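Local coordinates for protein chitinase (Jonesia denitrificans, PDB 5VG0) that carries a copper-dependent lytic polysaccharide monooxygenase domain and, as a whole multidomain protein, probably degrades chitin, at residues 78-83 against 100-105; 93-98 against 108-113; 35-40 against 123-128. All blocks are in the same frame, centred on the assembly; numbering follows the deposited sequence.

Interactions 1, 2 and 3 lie within the lytic polysaccharide monooxygenase domain, and each has one segment on the same sheet, on strands 80-87, 90-96 and 118-126 respectively; 80-87 pairs with both of the others. Interaction 1 holds His78, one of the two copper-binding histidines. Interaction 2 has its centre 13 Å from that of interaction 1 and joins it where Trp83 NE1 bonds to Gln97 OE1 (2.9 Å) and where the indole of Trp83 meets His108. Interaction 3, centred 12 Å from interaction 1, touches it through Trp124 NE1 and Thr80 OG1, 2.8 Å apart, and its Val126 side chain is about 6 Å from the copper. Interactions 2 and 3 do not touch.

Interaction 1 (78-83 against 100-105); sequences HNTSTW and QQPPTS. With CU (copper (II) ion), chain C; PER (peroxide ion), chain D.
Thr80 and Gln100 supply the one hydrogen bond between 78-83 and 100-105. Thr80 N donates to Gln100 O over 3.0 Å, coming from above the carbonyl plane and bent to 148° at the hydrogen. The same oxygen takes a CA-H...O contact from Asn79 CA at 3.5 Å, so two neighbouring groups of 78-83 converge on it. The side-chain carboxamide of Asn79 lies close by, but its ND2 gives its hydrogen bond to Gly99 O.

A second polar link stays within 78-83. Thr80 OG1 stands beside its own backbone N (chi1 -63°) and donates to His78 O over 2.8 Å; Trp124 NE1 bonds to the same hydroxyl. Pro102 CD packs against this pair, 3.2 Å from His78 O.

The apolar contact is Pro102 against Trp83. Pro102 CB meets the indole edge near its plane, 3.9 Å from Trp83 CZ2, and the two side chains cross at about a right angle. Thr80 CG2 covers one indole face toward its rim, while Leu74 of strand 68-74 touches both Trp83 and Pro102.

The side chain of His78 starts away from 100-105, and its NE2 binds the copper ion at 2.0 Å. Both peroxide oxygens, a water and His1 complete the site, the histidine brace of this enzyme family.

The contact thus probably helps position the copper ligand: the Thr80 hydroxyl holds the carbonyl of His78, Trp124 holds that hydroxyl in turn, and Gln100 and Pro102 pack behind the backbone.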
ATOM      1  N   HIS A  78     -11.953  -9.221  -1.528  1.00 11.98           N
ATOM      2  CA  HIS A  78     -11.655 -10.645  -1.609  1.00 11.69           C
ATOM      3  C   HIS A  78     -11.429 -11.243  -0.236  1.00 11.05           C
ATOM      4  O   HIS A  78     -10.902 -10.602   0.671  1.00 11.65           O
ATOM      5  CB  HIS A  78     -10.384 -10.841  -2.411  1.00 12.94           C
ATOM      6  CG  HIS A  78     -10.445 -10.193  -3.739  1.00 12.78           C
ATOM      7  ND1 HIS A  78     -11.435 -10.467  -4.658  1.00 14.82           N
ATOM      8  CD2 HIS A  78      -9.668  -9.238  -4.287  1.00 13.02           C
ATOM      9  CE1 HIS A  78     -11.247  -9.724  -5.728  1.00 15.23           C
ATOM     10  NE2 HIS A  78     -10.181  -8.979  -5.526  1.00 14.18           N
ATOM     11  N   ASN A  79     -11.769 -12.520  -0.103  1.00 11.19           N
ATOM     12  CA  ASN A  79     -11.385 -13.250   1.091  1.00 12.03           C
ATOM     13  C   ASN A  79      -9.881 -13.132   1.281  1.00 10.18           C
ATOM     14  O   ASN A  79      -9.112 -13.230   0.323  1.00 10.68           O
ATOM     15  CB  ASN A  79     -11.809 -14.711   0.984  1.00 14.50           C
ATOM     16  CG  ASN A  79     -13.308 -14.866   1.047  1.00 17.83           C
ATOM     17  OD1 ASN A  79     -13.999 -14.559   0.080  1.00 22.27           O
ATOM     18  ND2 ASN A  79     -13.822 -15.293   2.187  1.00 20.17           N
ATOM     19  N   THR A  80      -9.480 -12.889   2.520  1.00  9.43           N
ATOM     20  CA  THR A  80      -8.136 -12.431   2.832  1.00  9.01           C
ATOM     21  C   THR A  80      -7.498 -13.340   3.865  1.00  9.23           C
ATOM     22  O   THR A  80      -8.140 -13.753   4.834  1.00 10.29           O
ATOM     23  CB  THR A  80      -8.228 -11.012   3.397  1.00  9.38           C
ATOM     24  OG1 THR A  80      -8.760 -10.142   2.404  1.00 10.19           O
ATOM     25  CG2 THR A  80      -6.898 -10.480   3.839  1.00  9.78           C
ATOM     26  N   SER A  81      -6.209 -13.614   3.672  1.00  8.66           N
ATOM     27  CA  SER A  81      -5.427 -14.286   4.701  1.00  8.95           C
ATOM     28  C   SER A  81      -4.887 -13.236   5.659  1.00  8.85           C
ATOM     29  O   SER A  81      -5.459 -13.027   6.727  1.00 11.69           O
ATOM     30  CB  SER A  81      -4.336 -15.153   4.083  1.00  9.13           C
ATOM     31  OG  SER A  81      -3.561 -14.387   3.199  1.00 10.83           O
ATOM     32  N   THR A  82      -3.827 -12.536   5.285  1.00  9.40           N
ATOM     33  CA  THR A  82      -3.226 -11.515   6.129  1.00  8.52           C
ATOM     34  C   THR A  82      -3.030 -10.206   5.379  1.00  8.23           C
ATOM     35  O   THR A  82      -2.902 -10.165   4.157  1.00  9.81           O
ATOM     36  CB  THR A  82      -1.870 -11.959   6.682  1.00  9.95           C
ATOM     37  OG1 THR A  82      -1.011 -12.297   5.604  1.00 11.60           O
ATOM     38  CG2 THR A  82      -2.000 -13.117   7.643  1.00 11.61           C
ATOM     39  N   TRP A  83      -2.967  -9.158   6.183  1.00  7.72           N
ATOM     40  CA  TRP A  83      -2.473  -7.845   5.797  1.00  7.90           C
ATOM     41  C   TRP A  83      -1.113  -7.703   6.465  1.00  8.14           C
ATOM     42  O   TRP A  83      -1.012  -7.783   7.689  1.00 10.00           O
ATOM     43  CB  TRP A  83      -3.414  -6.752   6.306  1.00  9.00           C
ATOM     44  CG  TRP A  83      -4.858  -6.950   5.969  1.00  8.44           C
ATOM     45  CD1 TRP A  83      -5.767  -7.682   6.666  1.00  9.60           C
ATOM     46  CD2 TRP A  83      -5.543  -6.399   4.854  1.00  8.55           C
ATOM     47  NE1 TRP A  83      -6.980  -7.622   6.054  1.00 10.68           N
ATOM     48  CE2 TRP A  83      -6.877  -6.837   4.933  1.00  9.65           C
ATOM     49  CE3 TRP A  83      -5.163  -5.567   3.794  1.00  9.61           C
ATOM     50  CZ2 TRP A  83      -7.822  -6.487   3.987  1.00 11.30           C
ATOM     51  CZ3 TRP A  83      -6.108  -5.212   2.866  1.00 11.55           C
ATOM     52  CH2 TRP A  83      -7.416  -5.675   2.960  1.00 11.64           C
ATOM     53  N   GLN A 100     -11.506 -14.560   5.880  1.00 14.09           N
ATOM     54  CA  GLN A 100     -12.803 -13.924   5.769  1.00 14.67           C
ATOM     55  C   GLN A 100     -12.755 -12.732   4.824  1.00 12.96           C
ATOM     56  O   GLN A 100     -11.706 -12.231   4.445  1.00 12.39           O
ATOM     57  CB  GLN A 100     -13.246 -13.441   7.144  1.00 17.73           C
ATOM     58  CG  GLN A 100     -13.460 -14.548   8.153  1.00 22.16           C
ATOM     59  CD  GLN A 100     -13.800 -14.018   9.530  1.00 29.18           C
ATOM     60  OE1 GLN A 100     -14.132 -12.842   9.693  1.00 32.49           O
ATOM     61  NE2 GLN A 100     -13.693 -14.880  10.536  1.00 32.36           N
ATOM     62  N   GLN A 101     -13.929 -12.277   4.465  1.00 14.70           N
ATOM     63  CA  GLN A 101     -14.099 -11.084   3.651  1.00 14.71           C
ATOM     64  C   GLN A 101     -13.962  -9.842   4.527  1.00 14.05           C
ATOM     65  O   GLN A 101     -14.612  -9.750   5.574  1.00 16.15           O
ATOM     66  CB  GLN A 101     -15.493 -11.125   3.038  1.00 16.97           C
ATOM     67  CG  GLN A 101     -15.936  -9.912   2.247  1.00 19.65           C
ATOM     68  CD  GLN A 101     -17.290 -10.144   1.585  1.00 22.90           C
ATOM     69  OE1 GLN A 101     -17.606 -11.266   1.161  1.00 24.34           O
ATOM     70  NE2 GLN A 101     -18.105  -9.098   1.518  1.00 24.55           N
ATOM     71  N   PRO A 102     -13.150  -8.873   4.133  1.00 13.30           N
ATOM     72  CA  PRO A 102     -13.041  -7.638   4.891  1.00 13.57           C
ATOM     73  C   PRO A 102     -14.137  -6.666   4.502  1.00 12.48           C
ATOM     74  O   PRO A 102     -14.737  -6.791   3.425  1.00 12.67           O
ATOM     75  CB  PRO A 102     -11.675  -7.098   4.451  1.00 14.18           C
ATOM     76  CG  PRO A 102     -11.564  -7.546   3.054  1.00 15.03           C
ATOM     77  CD  PRO A 102     -12.203  -8.909   3.010  1.00 14.60           C
ATOM     78  N   PRO A 103     -14.392  -5.663   5.331  1.00 12.77           N
ATOM     79  CA  PRO A 103     -15.226  -4.546   4.898  1.00 12.65           C
ATOM     80  C   PRO A 103     -14.529  -3.767   3.795  1.00 12.44           C
ATOM     81  O   PRO A 103     -13.310  -3.794   3.666  1.00 13.80           O
ATOM     82  CB  PRO A 103     -15.368  -3.699   6.167  1.00 14.51           C
ATOM     83  CG  PRO A 103     -14.195  -4.065   6.994  1.00 19.01           C
ATOM     84  CD  PRO A 103     -13.800  -5.449   6.660  1.00 15.22           C
ATOM     85  N   THR A 104     -15.327  -3.063   2.989  1.00 11.69           N
ATOM     86  CA  THR A 104     -14.758  -2.274   1.897  1.00 12.18           C
ATOM     87  C   THR A 104     -14.106  -0.983   2.370  1.00 11.61           C
ATOM     88  O   THR A 104     -13.329  -0.387   1.620  1.00 12.97           O
ATOM     89  CB  THR A 104     -15.798  -1.991   0.818  1.00 14.02           C
ATOM     90  OG1 THR A 104     -16.954  -1.414   1.424  1.00 15.74           O
ATOM     91  CG2 THR A 104     -16.183  -3.270   0.066  1.00 15.50           C
ATOM     92  N   SER A 105     -14.386  -0.544   3.591  1.00 10.72           N
ATOM     93  CA  SER A 105     -13.620   0.507   4.242  1.00 11.94           C
ATOM     94  C   SER A 105     -13.007  -0.114   5.483  1.00 11.61           C
ATOM     95  O   SER A 105     -13.734  -0.574   6.361  1.00 13.26           O
ATOM     96  CB  SER A 105     -14.519   1.669   4.629  1.00 15.91           C
ATOM     97  OG  SER A 105     -13.740   2.668   5.257  1.00 20.81           O
TER
HETATM   98 CU    CU C 201      -9.451  -7.686  -6.871  0.84 11.40          CU
HETATM   99  O1  PER D 202      -8.368  -9.316  -7.742  0.83 48.65           O
HETATM  100  O2  PER D 202      -9.691  -8.878  -8.254  0.83 48.62           O
HETATM  101  O   HOH W   1     -11.316  -7.989  -8.437  1.00 29.31           O

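Interaction 2 (93-98 against 108-113); sequences QTFDQK and HTLTDL
Phe95 and His108 lay their rings face to face, with centroids 4.0 Å apart and planes inclined by only 9°. The two side chains slide past each other in opposite directions: Phe95 CG comes over the centre of the imidazole, His108 CD2 lies over the phenyl toward its rim, and each CB rests on the other ring's face. At its far edge the phenyl meets Thr109 O near its plane, 3.6 Å from Phe95 CZ, with Leu110 CD2 next to CE1. An alanine in place of Phe95 would keep CB over His108 but would probably leave most of that imidazole face without its stacking partner and open a gap beside Leu110.

Gln93 reaches across with an extended chain (chi2 175°) and presents its carboxamide to the backbone. Thr111 N donates to Gln93 OE1 over 3.0 Å, on a lone pair and nearly straight at 164°; Gln93 NE2 returns a weak bond to Thr109 O at 3.3 Å.

Strands 93-96 and 108-110 run nearly antiparallel, their axes 9.1 Å apart, in different sheets of the beta-sandwich typical of these monooxygenases. Side chains, not backbone pairing, join the two strands. The imidazole is held in rotation as well as flat: Tyr85 OH bonds to His108 ND1, and a water links His108 NE2 to Gln97 OE1, so both ring nitrogens are engaged.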
ATOM      1  N   GLN A  93       4.179  -5.385  11.225  1.00  8.70           N
ATOM      2  CA  GLN A  93       2.937  -5.849  11.831  1.00  9.05           C
ATOM      3  C   GLN A  93       2.159  -6.679  10.833  1.00  8.83           C
ATOM      4  O   GLN A  93       2.188  -6.410   9.641  1.00  9.83           O
ATOM      5  CB  GLN A  93       2.013  -4.693  12.247  1.00 11.73           C
ATOM      6  CG  GLN A  93       2.372  -4.072  13.561  1.00 13.81           C
ATOM      7  CD  GLN A  93       1.526  -2.856  13.882  1.00 14.01           C
ATOM      8  OE1 GLN A  93       2.036  -1.763  13.930  1.00 15.04           O
ATOM      9  NE2 GLN A  93       0.237  -3.046  14.114  1.00 14.74           N
ATOM     10  N   THR A  94       1.417  -7.654  11.356  1.00  8.95           N
ATOM     11  CA  THR A  94       0.544  -8.510  10.574  1.00  9.66           C
ATOM     12  C   THR A  94      -0.840  -8.482  11.199  1.00  9.88           C
ATOM     13  O   THR A  94      -0.974  -8.538  12.423  1.00 12.29           O
ATOM     14  CB  THR A  94       1.067  -9.950  10.583  1.00 11.97           C
ATOM     15  OG1 THR A  94       2.398  -9.960  10.061  1.00 13.92           O
ATOM     16  CG2 THR A  94       0.210 -10.889   9.753  1.00 13.71           C
ATOM     17  N   PHE A  95      -1.866  -8.416  10.370  1.00  9.00           N
ATOM     18  CA  PHE A  95      -3.254  -8.557  10.800  1.00  9.17           C
ATOM     19  C   PHE A  95      -3.841  -9.762  10.096  1.00  9.66           C
ATOM     20  O   PHE A  95      -3.766  -9.866   8.873  1.00 11.52           O
ATOM     21  CB  PHE A  95      -4.074  -7.324  10.430  1.00 10.38           C
ATOM     22  CG  PHE A  95      -3.680  -6.093  11.170  1.00 11.57           C
ATOM     23  CD1 PHE A  95      -2.590  -5.344  10.760  1.00 12.48           C
ATOM     24  CD2 PHE A  95      -4.384  -5.678  12.276  1.00 14.52           C
ATOM     25  CE1 PHE A  95      -2.230  -4.197  11.433  1.00 13.82           C
ATOM     26  CE2 PHE A  95      -4.023  -4.531  12.956  1.00 16.72           C
ATOM     27  CZ  PHE A  95      -2.939  -3.797  12.537  1.00 15.04           C
ATOM     28  N   ASP A  96      -4.431 -10.666  10.862  1.00 10.46           N
ATOM     29  CA  ASP A  96      -4.984 -11.919  10.347  1.00 10.96           C
ATOM     30  C   ASP A  96      -6.479 -11.741  10.118  1.00 10.72           C
ATOM     31  O   ASP A  96      -7.228 -11.462  11.058  1.00 12.95           O
ATOM     32  CB  ASP A  96      -4.707 -13.014  11.376  1.00 12.23           C
ATOM     33  CG  ASP A  96      -5.102 -14.384  10.922  1.00 13.31           C
ATOM     34  OD1 ASP A  96      -5.526 -14.567   9.765  1.00 13.63           O
ATOM     35  OD2 ASP A  96      -4.936 -15.284  11.772  1.00 17.34           O
ATOM     36  N   GLN A  97      -6.920 -11.899   8.879  1.00 10.36           N
ATOM     37  CA  GLN A  97      -8.336 -11.838   8.548  1.00 10.86           C
ATOM     38  C   GLN A  97      -8.987 -13.212   8.549  1.00 11.85           C
ATOM     39  O   GLN A  97     -10.204 -13.322   8.354  1.00 13.52           O
ATOM     40  CB  GLN A  97      -8.538 -11.155   7.189  1.00 11.80           C
ATOM     41  CG  GLN A  97      -9.926 -10.524   6.979  1.00 13.00           C
ATOM     42  CD  GLN A  97     -10.076  -9.215   7.704  1.00 13.23           C
ATOM     43  OE1 GLN A  97      -9.200  -8.375   7.684  1.00 14.33           O
ATOM     44  NE2 GLN A  97     -11.204  -9.027   8.331  1.00 16.49           N
ATOM     45  N   LYS A  98      -8.203 -14.262   8.757  1.00 12.22           N
ATOM     46  CA  LYS A  98      -8.735 -15.598   8.999  1.00 14.05           C
ATOM     47  C   LYS A  98      -9.497 -16.154   7.799  1.00 13.44           C
ATOM     48  O   LYS A  98     -10.401 -16.981   7.954  1.00 15.48           O
ATOM     49  CB  LYS A  98      -9.613 -15.634  10.255  1.00 18.66           C
ATOM     50  CG  LYS A  98      -8.927 -15.158  11.522  1.00 24.71           C
ATOM     51  CD  LYS A  98      -8.219 -16.275  12.228  1.00 32.28           C
ATOM     52  CE  LYS A  98      -7.665 -15.823  13.581  1.00 37.32           C
ATOM     53  NZ  LYS A  98      -6.751 -16.842  14.160  1.00 40.11           N
ATOM     54  N   HIS A 108      -6.612   0.046   9.917  1.00  8.76           N
ATOM     55  CA  HIS A 108      -5.683  -0.622  10.809  1.00  8.91           C
ATOM     56  C   HIS A 108      -4.840   0.420  11.521  1.00  9.36           C
ATOM     57  O   HIS A 108      -4.439   1.411  10.925  1.00 11.78           O
ATOM     58  CB  HIS A 108      -4.741  -1.502  10.011  1.00  9.84           C
ATOM     59  CG  HIS A 108      -5.380  -2.731   9.467  1.00  9.85           C
ATOM     60  ND1 HIS A 108      -5.016  -3.279   8.262  1.00 10.65           N
ATOM     61  CD2 HIS A 108      -6.339  -3.535   9.972  1.00 11.64           C
ATOM     62  CE1 HIS A 108      -5.724  -4.364   8.043  1.00 11.69           C
ATOM     63  NE2 HIS A 108      -6.536  -4.543   9.063  1.00 12.19           N
ATOM     64  N   THR A 109      -4.542   0.171  12.779  1.00  9.11           N
ATOM     65  CA  THR A 109      -3.672   1.043  13.549  1.00  9.57           C
ATOM     66  C   THR A 109      -2.277   0.447  13.608  1.00  8.86           C
ATOM     67  O   THR A 109      -2.085  -0.645  14.146  1.00 10.55           O
ATOM     68  CB  THR A 109      -4.208   1.257  14.963  1.00 11.69           C
ATOM     69  OG1 THR A 109      -5.536   1.774  14.880  1.00 13.85           O
ATOM     70  CG2 THR A 109      -3.330   2.223  15.742  1.00 12.43           C
ATOM     71  N   LEU A 110      -1.312   1.170  13.061  1.00  8.87           N
ATOM     72  CA  LEU A 110       0.093   0.809  13.172  1.00  9.13           C
ATOM     73  C   LEU A 110       0.681   1.572  14.348  1.00  9.14           C
ATOM     74  O   LEU A 110       0.340   2.738  14.582  1.00 10.92           O
ATOM     75  CB  LEU A 110       0.847   1.195  11.900  1.00 10.82           C
ATOM     76  CG  LEU A 110       0.375   0.529  10.617  1.00 14.19           C
ATOM     77  CD1 LEU A 110       1.315   0.872   9.477  1.00 16.53           C
ATOM     78  CD2 LEU A 110       0.239  -0.967  10.762  1.00 17.99           C
ATOM     79  N   THR A 111       1.558   0.910  15.102  1.00  8.92           N
ATOM     80  CA  THR A 111       2.196   1.530  16.257  1.00  9.08           C
ATOM     81  C   THR A 111       3.704   1.324  16.183  1.00  9.02           C
ATOM     82  O   THR A 111       4.204   0.485  15.434  1.00 10.10           O
ATOM     83  CB  THR A 111       1.681   0.990  17.616  1.00 11.26           C
ATOM     84  OG1 THR A 111       2.180  -0.326  17.845  1.00 14.07           O
ATOM     85  CG2 THR A 111       0.178   1.028  17.694  1.00 12.52           C
ATOM     86  N   ASP A 112       4.435   2.099  16.978  1.00  8.36           N
ATOM     87  CA  ASP A 112       5.880   1.917  17.110  1.00  8.37           C
ATOM     88  C   ASP A 112       6.586   2.075  15.767  1.00  8.72           C
ATOM     89  O   ASP A 112       7.551   1.372  15.472  1.00 10.01           O
ATOM     90  CB  ASP A 112       6.225   0.573  17.767  1.00  8.83           C
ATOM     91  CG  ASP A 112       7.685   0.427  18.103  1.00  9.13           C
ATOM     92  OD1 ASP A 112       8.347   1.430  18.418  1.00  9.95           O
ATOM     93  OD2 ASP A 112       8.166  -0.717  18.081  1.00 11.33           O
ATOM     94  N   LEU A 113       6.138   3.035  14.966  1.00  9.48           N
ATOM     95  CA  LEU A 113       6.863   3.350  13.740  1.00  9.54           C
ATOM     96  C   LEU A 113       8.106   4.177  14.069  1.00 10.39           C
ATOM     97  O   LEU A 113       8.043   5.085  14.895  1.00 11.43           O
ATOM     98  CB  LEU A 113       5.979   4.133  12.784  1.00 10.09           C
ATOM     99  CG  LEU A 113       4.774   3.368  12.252  1.00 11.78           C
ATOM    100  CD1 LEU A 113       3.869   4.286  11.469  1.00 14.00           C
ATOM    101  CD2 LEU A 113       5.180   2.200  11.400  1.00 13.81           C
TER
HETATM  102  O   HOH W   2      -8.270  -6.727   9.649  1.00 20.13           O

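Interaction 3 (35-40 against 123-128); sequences APKGAT and RWNVSN
Lys37 NZ donates to Val126 O over 2.7 Å, the shortest polar bond between 35-40 and 123-128. The ammonium comes nearly along the C=O axis, at 166°, and it also bonds to Thr129 O, so two backbone carbonyls probably help to stabilise its charge. Beyond CG the lysine chain is extended; it crosses Asn125 obliquely, its CG 3.9 Å from Asn125 OD1.

Arg123 makes the other direct bond. Its NH1 donates over 2.8 Å to Ala39 O, which lies close to the guanidinium plane, although the nitrogen stands above the plane of that carbonyl. A bend at chi3 (78°) turns NE out of the line of the chain. NH2 forms a salt bridge with Glu84 OE1, which also receives a hydrogen bond from Asn125 ND2; this carboxylate is likely to balance the arginine charge.

Between these two bonds a water sits over the centre of the guanidinium face. It accepts from Gly38 N at 2.9 Å and donates to Asn125 OD1 at 2.8 Å, joining loop to strand. Gly38 has a positive phi (108°), where a CB would jam against the carbonyl of Lys37.

Residues 37-40 run antiparallel to 123-126. Strand 34-36 pairs with 131-141, which also flanks 118-126; the chain leaving 34-36 then runs alongside 123-126. Tyr134 of strand 131-141 holds this loop, its OH bonding to Pro36 O and Ala39 N, while strand 80-87 lies along the other edge of 118-126, and Val126 packs against His78 and Phe133.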
ATOM      1  N   ALA A  35      -0.070  -8.618  -7.964  1.00  9.90           N
ATOM      2  CA  ALA A  35       1.053  -9.409  -8.450  1.00 10.24           C
ATOM      3  C   ALA A  35       1.170 -10.642  -7.576  1.00  9.81           C
ATOM      4  O   ALA A  35       0.561 -10.716  -6.511  1.00 10.19           O
ATOM      5  CB  ALA A  35       2.357  -8.596  -8.425  1.00 11.66           C
ATOM      6  N   PRO A  36       1.968 -11.619  -7.979  1.00 10.64           N
ATOM      7  CA  PRO A  36       2.097 -12.815  -7.147  1.00 10.74           C
ATOM      8  C   PRO A  36       2.579 -12.487  -5.746  1.00  9.81           C
ATOM      9  O   PRO A  36       3.337 -11.543  -5.518  1.00 10.69           O
ATOM     10  CB  PRO A  36       3.115 -13.666  -7.906  1.00 13.00           C
ATOM     11  CG  PRO A  36       2.936 -13.263  -9.325  1.00 13.80           C
ATOM     12  CD  PRO A  36       2.660 -11.786  -9.269  1.00 13.24           C
ATOM     13  N   LYS A  37       2.149 -13.321  -4.802  1.00  9.52           N
ATOM     14  CA  LYS A  37       2.593 -13.238  -3.422  1.00  8.91           C
ATOM     15  C   LYS A  37       4.107 -13.318  -3.323  1.00  9.54           C
ATOM     16  O   LYS A  37       4.776 -13.979  -4.119  1.00 10.52           O
ATOM     17  CB  LYS A  37       1.969 -14.387  -2.625  1.00  9.09           C
ATOM     18  CG  LYS A  37       0.491 -14.171  -2.361  1.00  9.06           C
ATOM     19  CD  LYS A  37      -0.210 -15.434  -1.894  1.00  9.28           C
ATOM     20  CE  LYS A  37      -1.697 -15.215  -1.699  1.00  9.30           C
ATOM     21  NZ  LYS A  37      -2.411 -16.457  -1.324  1.00  9.28           N
ATOM     22  N   GLY A  38       4.653 -12.667  -2.310  1.00 10.05           N
ATOM     23  CA  GLY A  38       6.039 -12.845  -1.931  1.00 11.20           C
ATOM     24  C   GLY A  38       6.965 -11.700  -2.242  1.00 12.29           C
ATOM     25  O   GLY A  38       8.126 -11.767  -1.837  1.00 14.65           O
ATOM     26  N   ALA A  39       6.518 -10.660  -2.921  1.00 11.79           N
ATOM     27  CA  ALA A  39       7.395  -9.557  -3.282  1.00 12.01           C
ATOM     28  C   ALA A  39       7.448  -8.503  -2.185  1.00 10.73           C
ATOM     29  O   ALA A  39       6.567  -8.413  -1.339  1.00 11.56           O
ATOM     30  CB  ALA A  39       6.922  -8.924  -4.586  1.00 13.46           C
ATOM     31  N   THR A  40       8.492  -7.679  -2.221  1.00 12.18           N
ATOM     32  CA  THR A  40       8.624  -6.570  -1.277  1.00 13.54           C
ATOM     33  C   THR A  40       8.850  -5.249  -1.991  1.00 13.37           C
ATOM     34  O   THR A  40       9.442  -4.338  -1.426  1.00 16.65           O
ATOM     35  CB  THR A  40       9.707  -6.834  -0.232  1.00 19.04           C
ATOM     36  OG1 THR A  40      10.924  -7.160  -0.901  1.00 21.17           O
ATOM     37  CG2 THR A  40       9.318  -8.007   0.675  1.00 21.46           C
ATOM     38  N   ARG A 123       1.039  -5.094   2.120  1.00  7.48           N
ATOM     39  CA  ARG A 123       0.838  -6.239   1.248  1.00  8.09           C
ATOM     40  C   ARG A 123      -0.442  -6.935   1.690  1.00  7.97           C
ATOM     41  O   ARG A 123      -0.520  -7.440   2.811  1.00  9.33           O
ATOM     42  CB  ARG A 123       2.052  -7.154   1.339  1.00  9.80           C
ATOM     43  CG  ARG A 123       2.080  -8.267   0.358  1.00 11.06           C
ATOM     44  CD  ARG A 123       3.496  -8.849   0.275  1.00 11.37           C
ATOM     45  NE  ARG A 123       3.794  -9.717   1.400  1.00 10.63           N
ATOM     46  CZ  ARG A 123       4.905 -10.432   1.520  1.00 10.38           C
ATOM     47  NH1 ARG A 123       5.878 -10.332   0.626  1.00 11.82           N
ATOM     48  NH2 ARG A 123       5.050 -11.254   2.544  1.00 10.80           N
ATOM     49  N   TRP A 124      -1.429  -6.936   0.817  1.00  7.28           N
ATOM     50  CA  TRP A 124      -2.732  -7.548   1.073  1.00  7.54           C
ATOM     51  C   TRP A 124      -2.751  -8.908   0.386  1.00  7.16           C
ATOM     52  O   TRP A 124      -2.762  -8.984  -0.844  1.00  8.80           O
ATOM     53  CB  TRP A 124      -3.828  -6.646   0.503  1.00  7.84           C
ATOM     54  CG  TRP A 124      -5.198  -7.242   0.484  1.00  7.94           C
ATOM     55  CD1 TRP A 124      -5.676  -8.258   1.244  1.00  9.25           C
ATOM     56  CD2 TRP A 124      -6.281  -6.821  -0.352  1.00  8.92           C
ATOM     57  NE1 TRP A 124      -6.983  -8.507   0.924  1.00 10.16           N
ATOM     58  CE2 TRP A 124      -7.381  -7.634  -0.052  1.00  9.75           C
ATOM     59  CE3 TRP A 124      -6.426  -5.835  -1.321  1.00  9.31           C
ATOM     60  CZ2 TRP A 124      -8.615  -7.493  -0.687  1.00 11.02           C
ATOM     61  CZ3 TRP A 124      -7.652  -5.698  -1.949  1.00 11.25           C
ATOM     62  CH2 TRP A 124      -8.726  -6.521  -1.633  1.00 11.51           C
ATOM     63  N   ASN A 125      -2.744  -9.981   1.172  1.00  7.70           N
ATOM     64  CA  ASN A 125      -2.699 -11.336   0.638  1.00  8.34           C
ATOM     65  C   ASN A 125      -4.108 -11.901   0.486  1.00  8.33           C
ATOM     66  O   ASN A 125      -4.879 -11.965   1.448  1.00  9.68           O
ATOM     67  CB  ASN A 125      -1.875 -12.219   1.565  1.00  8.80           C
ATOM     68  CG  ASN A 125      -0.444 -11.788   1.639  1.00  9.01           C
ATOM     69  OD1 ASN A 125       0.251 -11.724   0.632  1.00 10.40           O
ATOM     70  ND2 ASN A 125       0.001 -11.472   2.819  1.00 10.68           N
ATOM     71  N   VAL A 126      -4.438 -12.328  -0.714  1.00  8.80           N
ATOM     72  CA  VAL A 126      -5.747 -12.889  -1.015  1.00  9.31           C
ATOM     73  C   VAL A 126      -5.718 -14.385  -0.703  1.00 10.07           C
ATOM     74  O   VAL A 126      -4.780 -15.087  -1.076  1.00 11.49           O
ATOM     75  CB  VAL A 126      -6.095 -12.618  -2.488  1.00 11.34           C
ATOM     76  CG1 VAL A 126      -7.400 -13.294  -2.879  1.00 12.28           C
ATOM     77  CG2 VAL A 126      -6.157 -11.094  -2.724  1.00 13.56           C
ATOM     78  N   SER A 127      -6.738 -14.889  -0.009  1.00  9.82           N
ATOM     79  CA  SER A 127      -6.659 -16.240   0.540  1.00 10.46           C
ATOM     80  C   SER A 127      -6.914 -17.336  -0.475  1.00 10.73           C
ATOM     81  O   SER A 127      -6.514 -18.477  -0.234  1.00 14.13           O
ATOM     82  CB  SER A 127      -7.609 -16.398   1.714  1.00 13.70           C
ATOM     83  OG  SER A 127      -8.924 -16.264   1.289  1.00 16.60           O
ATOM     84  N   ASN A 128      -7.563 -17.026  -1.595  1.00 11.07           N
ATOM     85  CA  ASN A 128      -7.975 -18.033  -2.568  1.00 12.73           C
ATOM     86  C   ASN A 128      -7.371 -17.826  -3.951  1.00 12.14           C
ATOM     87  O   ASN A 128      -7.811 -18.472  -4.913  1.00 14.58           O
ATOM     88  CB  ASN A 128      -9.507 -18.089  -2.676  1.00 16.82           C
ATOM     89  CG  ASN A 128     -10.151 -16.700  -2.857  1.00 22.58           C
ATOM     90  OD1 ASN A 128      -9.496 -15.735  -3.257  1.00 24.57           O
ATOM     91  ND2 ASN A 128     -11.452 -16.604  -2.557  1.00 27.43           N
TER
HETATM   92  O   HOH W   3       2.857 -12.332  -0.069  1.00 11.06           O